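Long-range contacts in uncharacterized protein (Deinococcus radiodurans, PDB 3NQN), which is of unknown function but binds calcium ions and belongs to a family grouped with the Bet v 1-like proteins: residues Leu4-Leu12 and Ala136-Lys145; Gly86-Gln96 and Ala108-Ala116. All coordinates share one frame; numbering follows the deposited sequence. Where two conformers were deposited one is given.

Overall arrangement
A single strand, 104-114, ties the two contacts together, pairing antiparallel with strand 5-13 on one flank and strand 90-99 on the other. Contact 1 sets strand 5-13 against helix 122-153; contact 2 is the neighbouring hairpin, its Phe111 and Ala113 reaching the same Leu140 that contact 1 uses. Both are partly buried, with a core side and a surface side, but their chemistry differs because contact 1 joins helix to strand and contact 2 joins two strands. The first relies on alanine methyls and leucine side chains plus one side-chain bond and a water at the margin; the second on a backbone ladder, flanked by an aromatic stack and paired amides on the face away from the helix.

Contact 1: Leu4-Leu12 and Ala136-Lys145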
loop_
_atom_site.group_PDB
_atom_site.type_symbol
_atom_site.label_atom_id
_atom_site.label_comp_id
_atom_site.label_asym_id
_atom_site.label_seq_id
_atom_site.Cartn_x
_atom_site.Cartn_y
_atom_site.Cartn_z
ATOM N N LEU A 4 9.348 -10.404 -16.431
ATOM C CA LEU A 4 8.658 -10.510 -15.101
ATOM C C LEU A 4 9.395 -11.470 -14.172
ATOM O O LEU A 4 8.849 -11.950 -13.168
ATOM C CB LEU A 4 7.211 -10.901 -15.285
ATOM C CG LEU A 4 6.458 -9.856 -16.128
ATOM C CD1 LEU A 4 5.011 -10.272 -16.341
ATOM C CD2 LEU A 4 6.544 -8.477 -15.476
ATOM N N SER A 5 10.653 -11.727 -14.518
ATOM C CA SER A 5 11.549 -12.513 -13.679
ATOM C C SER A 5 12.905 -11.839 -13.643
ATOM O O SER A 5 13.279 -11.123 -14.579
ATOM C CB SER A 5 11.701 -13.947 -14.210
ATOM O OG SER A 5 10.547 -14.724 -13.942
ATOM N N ALA A 6 13.625 -12.055 -12.558
ATOM C CA ALA A 6 14.979 -11.570 -12.404
ATOM C C ALA A 6 15.705 -12.613 -11.559
ATOM O O ALA A 6 15.086 -13.269 -10.700
ATOM C CB ALA A 6 15.005 -10.213 -11.734
ATOM N N GLU A 7 16.991 -12.799 -11.842
ATOM C CA GLU A 7 17.835 -13.800 -11.172
ATOM C C GLU A 7 19.144 -13.157 -10.773
ATOM O O GLU A 7 19.611 -12.269 -11.437
ATOM C CB GLU A 7 18.139 -14.953 -12.149
ATOM C CG GLU A 7 19.018 -16.086 -11.572
ATOM C CD GLU A 7 20.547 -15.828 -11.664
ATOM O OE1 GLU A 7 20.990 -14.991 -12.479
ATOM O OE2 GLU A 7 21.292 -16.516 -10.949
ATOM N N GLN A 8 19.737 -13.613 -9.686
ATOM C CA GLN A 8 21.064 -13.137 -9.297
ATOM C C GLN A 8 21.790 -14.246 -8.543
ATOM O O GLN A 8 21.176 -14.985 -7.759
ATOM C CB GLN A 8 20.967 -11.872 -8.435
ATOM C CG GLN A 8 22.302 -11.279 -8.002
ATOM C CD GLN A 8 23.179 -10.813 -9.177
ATOM O OE1 GLN A 8 23.867 -11.610 -9.810
ATOM N NE2 GLN A 8 23.193 -9.521 -9.421
ATOM N N SER A 9 23.070 -14.424 -8.850
ATOM C CA SER A 9 23.881 -15.390 -8.138
ATOM C C SER A 9 25.283 -14.842 -7.925
ATOM O O SER A 9 25.820 -14.108 -8.767
ATOM C CB SER A 9 23.904 -16.742 -8.856
ATOM O OG SER A 9 24.112 -16.592 -10.240
ATOM N N PHE A 10 25.862 -15.170 -6.780
ATOM C CA PHE A 10 27.158 -14.622 -6.422
ATOM C C PHE A 10 27.733 -15.314 -5.211
ATOM O O PHE A 10 27.023 -16.005 -4.473
ATOM C CB PHE A 10 27.029 -13.108 -6.149
ATOM C CG PHE A 10 26.065 -12.770 -5.042
ATOM C CD1 PHE A 10 24.700 -12.645 -5.308
ATOM C CD2 PHE A 10 26.512 -12.574 -3.745
ATOM C CE1 PHE A 10 23.802 -12.352 -4.296
ATOM C CE2 PHE A 10 25.609 -12.285 -2.724
ATOM C CZ PHE A 10 24.259 -12.159 -3.002
ATOM N N THR A 11 29.020 -15.102 -5.001
ATOM C CA THR A 11 29.733 -15.668 -3.859
ATOM C C THR A 11 30.346 -14.558 -3.033
ATOM O O THR A 11 30.664 -13.519 -3.555
ATOM C CB THR A 11 30.841 -16.653 -4.299
ATOM O OG1 THR A 11 31.690 -16.031 -5.276
ATOM C CG2 THR A 11 30.236 -17.918 -4.877
ATOM N N LEU A 12 30.466 -14.801 -1.730
ATOM C CA LEU A 12 31.082 -13.862 -0.774
ATOM C C LEU A 12 31.698 -14.666 0.335
ATOM O O LEU A 12 31.130 -15.667 0.757
ATOM C CB LEU A 12 30.030 -12.971 -0.106
ATOM C CG LEU A 12 29.285 -11.926 -0.891
ATOM C CD1 LEU A 12 28.247 -11.270 0.026
ATOM C CD2 LEU A 12 30.268 -10.885 -1.449
ATOM N N ALA A 136 7.751 -2.965 -13.834
ATOM C CA ALA A 136 7.920 -4.115 -12.945
ATOM C C ALA A 136 9.236 -4.824 -13.240
ATOM O O ALA A 136 9.914 -5.303 -12.326
ATOM C CB ALA A 136 6.751 -5.086 -13.094
ATOM N N GLY A 137 9.596 -4.887 -14.519
ATOM C CA GLY A 137 10.869 -5.478 -14.928
ATOM C C GLY A 137 12.050 -4.719 -14.373
ATOM O O GLY A 137 13.029 -5.319 -13.941
ATOM N N ARG A 138 11.952 -3.387 -14.371
ATOM C CA ARG A 138 13.008 -2.538 -13.842
ATOM C C ARG A 138 13.152 -2.710 -12.358
ATOM O O ARG A 138 14.265 -2.674 -11.835
ATOM C CB ARG A 138 12.733 -1.060 -14.148
ATOM C CG ARG A 138 13.034 -0.660 -15.569
ATOM C CD ARG A 138 13.051 0.869 -15.716
ATOM N NE ARG A 138 11.703 1.444 -15.690
ATOM C CZ ARG A 138 10.927 1.597 -16.766
ATOM N NH1 ARG A 138 11.355 1.211 -17.970
ATOM N NH2 ARG A 138 9.721 2.135 -16.645
ATOM N N THR A 139 12.012 -2.838 -11.665
ATOM C CA THR A 139 11.995 -3.059 -10.217
ATOM C C THR A 139 12.703 -4.363 -9.844
ATOM O O THR A 139 13.531 -4.402 -8.923
ATOM C CB THR A 139 10.555 -3.112 -9.688
ATOM O OG1 THR A 139 9.950 -1.818 -9.841
ATOM C CG2 THR A 139 10.519 -3.543 -8.185
ATOM N N LEU A 140 12.374 -5.427 -10.553
ATOM C CA LEU A 140 12.962 -6.720 -10.279
ATOM C C LEU A 140 14.479 -6.724 -10.494
ATOM O O LEU A 140 15.222 -7.253 -9.672
ATOM C CB LEU A 140 12.302 -7.803 -11.137
ATOM C CG LEU A 140 10.825 -8.124 -10.862
ATOM C CD1 LEU A 140 10.448 -9.384 -11.621
ATOM C CD2 LEU A 140 10.535 -8.307 -9.376
ATOM N N GLU A 141 14.924 -6.116 -11.585
ATOM C CA GLU A 141 16.344 -6.040 -11.901
ATOM C C GLU A 141 17.113 -5.161 -10.902
ATOM O O GLU A 141 18.223 -5.517 -10.486
ATOM C CB GLU A 141 16.554 -5.519 -13.330
ATOM C CG GLU A 141 16.078 -6.505 -14.450
ATOM C CD GLU A 141 16.923 -7.806 -14.525
ATOM O OE1 GLU A 141 18.046 -7.850 -13.949
ATOM O OE2 GLU A 141 16.452 -8.779 -15.159
ATOM N N ARG A 142 16.522 -4.036 -10.488
ATOM C CA ARG A 142 17.198 -3.142 -9.561
ATOM C C ARG A 142 17.495 -3.891 -8.250
ATOM O O ARG A 142 18.631 -3.859 -7.739
ATOM C CB ARG A 142 16.342 -1.907 -9.275
ATOM C CG ARG A 142 17.064 -0.799 -8.479
ATOM C CD ARG A 142 17.916 0.061 -9.379
ATOM N NE ARG A 142 18.254 1.348 -8.761
ATOM C CZ ARG A 142 19.385 1.611 -8.101
ATOM N NH1 ARG A 142 20.330 0.674 -7.950
ATOM N NH2 ARG A 142 19.575 2.828 -7.596
ATOM N N VAL A 143 16.493 -4.583 -7.712
ATOM C CA VAL A 143 16.687 -5.298 -6.453
ATOM C C VAL A 143 17.686 -6.454 -6.637
ATOM O O VAL A 143 18.573 -6.638 -5.815
ATOM C CB VAL A 143 15.344 -5.797 -5.831
ATOM C CG1 VAL A 143 14.640 -6.785 -6.746
ATOM C CG2 VAL A 143 15.594 -6.412 -4.454
ATOM N N ALA A 144 17.575 -7.169 -7.748
ATOM C CA ALA A 144 18.436 -8.327 -8.016
ATOM C C ALA A 144 19.903 -7.884 -8.176
ATOM O O ALA A 144 20.809 -8.431 -7.540
ATOM C CB ALA A 144 17.957 -9.063 -9.272
ATOM N N LYS A 145 20.106 -6.856 -8.982
ATOM C CA LYS A 145 21.440 -6.342 -9.241
ATOM C C LYS A 145 22.127 -5.758 -8.020
ATOM O O LYS A 145 23.349 -5.777 -7.950
ATOM C CB LYS A 145 21.401 -5.320 -10.356
ATOM C CG LYS A 145 21.160 -5.938 -11.743
ATOM C CD LYS A 145 21.099 -4.845 -12.791
ATOM C CE LYS A 145 20.746 -5.401 -14.159
ATOM N NZ LYS A 145 20.464 -4.305 -15.130
HETATM O O HOH W 1 17.820 -11.340 -14.081
#
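Ala6, Leu140 and Ala144 form the heart of a helix-on-strand contact, in which the C-terminal helix 122-153 lies along the outermost strand of the sheet within this chain. The axes of 5-12 and 136-145 run 10° apart and approach to 7.6 Å. The alanines allow this close approach: the methyl CB of Ala6 fits between CB of Leu140, at 3.7 Å, and CB of Ala144, at 4.0 Å. Leu140 turns its CD1 branch onto the Leu4 carbonyl oxygen, while Leu4 reaches Ala136 CB with its CD2.

Polar contacts flank this strip. Gln8 extends CG anti to the backbone N (chi1 -179°), then bends at chi2, bringing NE2 to Ala144 O at 3.2 Å. The acceptor lies close to the Gln8 amide plane, but the donor stands well above the carbonyl plane. Pro148, one turn onward, has no N-H to offer that oxygen, so replacing Gln8 with an alanine would probably leave the Ala144 carbonyl without its side-chain donor. A water accepts from Glu7 N at 2.8 Å and donates to Glu141 OE2 at 3.1 Å, bridging strand and helix.

Ser5 and Glu141 bind one calcium ion and Glu7 another in this protein, though neither ion is bound to this chain here. A long C-terminal helix packed along an antiparallel sheet is consistent with the helix-grip arrangement of Bet v 1-like folds.

Contact 2: Gly86-Gln96 and Ala108-Ala116; sequences GERAWVAVSGQ and AFQFQAHLA
Trp90 and His114 lie face to face in an offset stack, with the indole six-membered ring and the imidazole 4.1 Å apart between centroids and their planes within 7°. On that same indole face His114 CB sits over the five-membered ring, 3.5 Å from its centroid, as a CH-pi contact. Arg88 O lies in the indole plane at its edge, and Ala92 CB meets the imidazole edge. Trp90 takes a chi1 of 58°, with CG between backbone N and carbonyl carbon, which brings the indole over its cross-strand partner.

Farther along the sheet face that carries Trp90 and His114, the amides of Gln96 and Gln110 are nearly coplanar and joined by two reciprocal hydrogen bonds: Gln110 NE2 donates to Gln96 OE1 at 3.0 Å, and Gln96 NE2 to Gln110 OE1 at 2.9 Å, each on an in-plane lone pair. This cyclic pair fixes the rotation of both amides.

On the other face Phe109 and Phe111 reach helix 122-153, while Val91 and Val93 meet strand 60-73. Phe111 CD2 touches Val93 CG2 at 3.7 Å, and Phe109 CD1 lies 3.8 Å from Gly95 CA, where a side chain would clash with the ring.

Four hydrogen-bonded pairs, alternating with three non-hydrogen-bonded ones, make the antiparallel ladder of this beta hairpin. The chemistry implies a two-sided ribbon: apolar toward helix and strand 60-73, with mutually bonded amides and stacked rings on the reverse.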
loop_
_atom_site.group_PDB
_atom_site.type_symbol
_atom_site.label_atom_id
_atom_site.label_comp_id
_atom_site.label_asym_id
_atom_site.label_seq_id
_atom_site.Cartn_x
_atom_site.Cartn_y
_atom_site.Cartn_z
ATOM N N GLY A 86 -4.689 -12.822 -5.959
ATOM C CA GLY A 86 -4.639 -12.174 -7.275
ATOM C C GLY A 86 -5.277 -10.778 -7.333
ATOM O O GLY A 86 -5.279 -10.139 -8.404
ATOM N N GLU A 87 -5.788 -10.281 -6.188
ATOM C CA GLU A 87 -6.454 -8.959 -6.120
ATOM C C GLU A 87 -5.499 -7.821 -6.471
ATOM O O GLU A 87 -5.922 -6.752 -6.921
ATOM C CB GLU A 87 -7.017 -8.731 -4.722
ATOM C CG GLU A 87 -5.954 -8.469 -3.691
ATOM C CD GLU A 87 -6.391 -8.817 -2.312
ATOM O OE1 GLU A 87 -7.586 -8.606 -1.990
ATOM O OE2 GLU A 87 -5.543 -9.314 -1.544
ATOM N N ARG A 88 -4.216 -8.027 -6.206
ATOM C CA ARG A 88 -3.222 -7.045 -6.559
ATOM C C ARG A 88 -1.935 -7.725 -6.878
ATOM O O ARG A 88 -1.705 -8.827 -6.446
ATOM C CB ARG A 88 -3.036 -6.005 -5.456
ATOM C CG ARG A 88 -2.616 -6.553 -4.132
ATOM C CD ARG A 88 -2.148 -5.425 -3.213
ATOM N NE ARG A 88 -1.794 -5.921 -1.884
ATOM C CZ ARG A 88 -0.998 -5.279 -1.023
ATOM N NH1 ARG A 88 -0.427 -4.123 -1.351
ATOM N NH2 ARG A 88 -0.746 -5.815 0.154
ATOM N N ALA A 89 -1.107 -7.056 -7.674
ATOM C CA ALA A 89 0.194 -7.575 -8.077
ATOM C C ALA A 89 1.059 -7.886 -6.862
ATOM O O ALA A 89 0.974 -7.213 -5.842
ATOM C CB ALA A 89 0.892 -6.588 -8.980
ATOM N N TRP A 90 1.848 -8.950 -6.968
ATOM C CA TRP A 90 2.689 -9.390 -5.881
ATOM C C TRP A 90 3.970 -9.998 -6.451
ATOM O O TRP A 90 4.096 -10.160 -7.660
ATOM C CB TRP A 90 1.946 -10.389 -4.983
ATOM C CG TRP A 90 1.422 -11.666 -5.712
ATOM C CD1 TRP A 90 0.298 -11.771 -6.469
ATOM C CD2 TRP A 90 1.975 -12.989 -5.626
ATOM N NE1 TRP A 90 0.136 -13.069 -6.914
ATOM C CE2 TRP A 90 1.163 -13.833 -6.420
ATOM C CE3 TRP A 90 3.119 -13.531 -5.006
ATOM C CZ2 TRP A 90 1.433 -15.194 -6.582
ATOM C CZ3 TRP A 90 3.385 -14.883 -5.165
ATOM C CH2 TRP A 90 2.544 -15.704 -5.954
ATOM N N VAL A 91 4.931 -10.256 -5.576
ATOM C CA VAL A 91 6.215 -10.799 -5.974
ATOM C C VAL A 91 6.520 -12.082 -5.202
ATOM O O VAL A 91 6.182 -12.195 -4.014
ATOM C CB VAL A 91 7.359 -9.764 -5.687
ATOM C CG1 VAL A 91 8.748 -10.388 -5.933
ATOM C CG2 VAL A 91 7.167 -8.507 -6.526
ATOM N N ALA A 92 7.097 -13.057 -5.909
ATOM C CA ALA A 92 7.616 -14.299 -5.314
ATOM C C ALA A 92 9.130 -14.159 -5.210
ATOM O O ALA A 92 9.803 -14.034 -6.229
ATOM C CB ALA A 92 7.294 -15.467 -6.175
ATOM N N VAL A 93 9.644 -14.164 -3.973
ATOM C CA VAL A 93 11.070 -14.055 -3.697
ATOM C C VAL A 93 11.619 -15.401 -3.230
ATOM O O VAL A 93 11.163 -15.965 -2.220
ATOM C CB VAL A 93 11.358 -13.004 -2.624
ATOM C CG1 VAL A 93 12.882 -12.975 -2.279
ATOM C CG2 VAL A 93 10.889 -11.614 -3.086
ATOM N N SER A 94 12.521 -15.964 -4.014
ATOM C CA SER A 94 13.157 -17.242 -3.680
ATOM C C SER A 94 14.648 -17.014 -3.538
ATOM O O SER A 94 15.195 -16.118 -4.154
ATOM C CB SER A 94 12.925 -18.274 -4.780
ATOM O OG SER A 94 11.570 -18.367 -5.151
ATOM N N GLY A 95 15.290 -17.823 -2.708
ATOM C CA GLY A 95 16.725 -17.734 -2.519
ATOM C C GLY A 95 17.309 -18.975 -1.880
ATOM O O GLY A 95 16.619 -19.708 -1.122
ATOM N N GLN A 96 18.559 -19.258 -2.224
ATOM C CA GLN A 96 19.276 -20.367 -1.653
ATOM C C GLN A 96 20.672 -19.882 -1.278
ATOM O O GLN A 96 21.298 -19.105 -2.020
ATOM C CB GLN A 96 19.372 -21.551 -2.626
ATOM C CG GLN A 96 18.023 -22.002 -3.286
ATOM C CD GLN A 96 17.614 -21.109 -4.457
ATOM O OE1 GLN A 96 18.441 -20.727 -5.266
ATOM N NE2 GLN A 96 16.308 -20.800 -4.555
ATOM N N ALA A 108 22.070 -17.542 -4.427
ATOM C CA ALA A 108 21.289 -17.447 -5.639
ATOM C C ALA A 108 19.894 -16.942 -5.232
ATOM O O ALA A 108 19.273 -17.492 -4.296
ATOM C CB ALA A 108 21.172 -18.813 -6.323
ATOM N N PHE A 109 19.428 -15.898 -5.899
ATOM C CA PHE A 109 18.082 -15.355 -5.670
ATOM C C PHE A 109 17.300 -15.307 -6.942
ATOM O O PHE A 109 17.863 -15.051 -8.011
ATOM C CB PHE A 109 18.158 -13.960 -5.091
ATOM C CG PHE A 109 18.656 -13.927 -3.691
ATOM C CD1 PHE A 109 17.776 -14.068 -2.630
ATOM C CD2 PHE A 109 20.011 -13.823 -3.427
ATOM C CE1 PHE A 109 18.224 -14.082 -1.335
ATOM C CE2 PHE A 109 20.470 -13.826 -2.125
ATOM C CZ PHE A 109 19.563 -13.963 -1.074
ATOM N N GLN A 110 15.999 -15.584 -6.846
ATOM C CA GLN A 110 15.101 -15.487 -8.018
ATOM C C GLN A 110 13.851 -14.692 -7.620
ATOM O O GLN A 110 13.363 -14.805 -6.489
ATOM C CB GLN A 110 14.713 -16.871 -8.570
ATOM C CG GLN A 110 15.893 -17.847 -8.793
ATOM C CD GLN A 110 16.340 -18.552 -7.515
ATOM O OE1 GLN A 110 15.528 -18.913 -6.680
ATOM N NE2 GLN A 110 17.637 -18.755 -7.374
ATOM N N PHE A 111 13.401 -13.824 -8.530
ATOM C CA PHE A 111 12.231 -12.996 -8.309
ATOM C C PHE A 111 11.290 -13.159 -9.458
ATOM O O PHE A 111 11.715 -13.206 -10.613
ATOM C CB PHE A 111 12.611 -11.514 -8.229
ATOM C CG PHE A 111 13.536 -11.188 -7.133
ATOM C CD1 PHE A 111 14.918 -11.300 -7.316
ATOM C CD2 PHE A 111 13.060 -10.714 -5.926
ATOM C CE1 PHE A 111 15.784 -10.972 -6.306
ATOM C CE2 PHE A 111 13.923 -10.377 -4.920
ATOM C CZ PHE A 111 15.298 -10.507 -5.107
ATOM N N GLN A 112 10.000 -13.251 -9.147
ATOM C CA GLN A 112 8.971 -13.336 -10.165
ATOM C C GLN A 112 7.837 -12.373 -9.774
ATOM O O GLN A 112 7.352 -12.405 -8.653
ATOM C CB GLN A 112 8.456 -14.785 -10.280
ATOM C CG GLN A 112 7.238 -14.980 -11.212
ATOM C CD GLN A 112 7.614 -15.109 -12.679
ATOM O OE1 GLN A 112 8.663 -15.658 -13.019
ATOM N NE2 GLN A 112 6.733 -14.646 -13.556
ATOM N N ALA A 113 7.470 -11.477 -10.681
ATOM C CA ALA A 113 6.353 -10.563 -10.432
ATOM C C ALA A 113 5.111 -11.238 -10.989
ATOM O O ALA A 113 5.142 -11.772 -12.079
ATOM C CB ALA A 113 6.577 -9.221 -11.105
ATOM N N HIS A 114 4.050 -11.273 -10.190
ATOM C CA HIS A 114 2.794 -11.878 -10.579
ATOM C C HIS A 114 1.747 -10.778 -10.743
ATOM O O HIS A 114 1.346 -10.161 -9.777
ATOM C CB HIS A 114 2.340 -12.879 -9.513
ATOM C CG HIS A 114 3.162 -14.134 -9.472
ATOM N ND1 HIS A 114 2.833 -15.265 -10.192
ATOM C CD2 HIS A 114 4.288 -14.440 -8.787
ATOM C CE1 HIS A 114 3.729 -16.208 -9.962
ATOM N NE2 HIS A 114 4.627 -15.731 -9.119
ATOM N N LEU A 115 1.337 -10.532 -11.974
ATOM C CA LEU A 115 0.389 -9.468 -12.266
ATOM C C LEU A 115 -1.053 -9.927 -12.158
ATOM O O LEU A 115 -1.361 -11.084 -12.377
ATOM C CB LEU A 115 0.654 -8.890 -13.661
ATOM C CG LEU A 115 2.061 -8.302 -13.834
ATOM C CD1 LEU A 115 2.227 -7.663 -15.240
ATOM C CD2 LEU A 115 2.360 -7.289 -12.740
ATOM N N ALA A 116 -1.926 -8.995 -11.799
ATOM C CA ALA A 116 -3.355 -9.266 -11.643
ATOM C C ALA A 116 -4.074 -9.036 -12.966
ATOM O O ALA A 116 -5.157 -9.569 -13.189
ATOM C CB ALA A 116 -3.942 -8.355 -10.546
#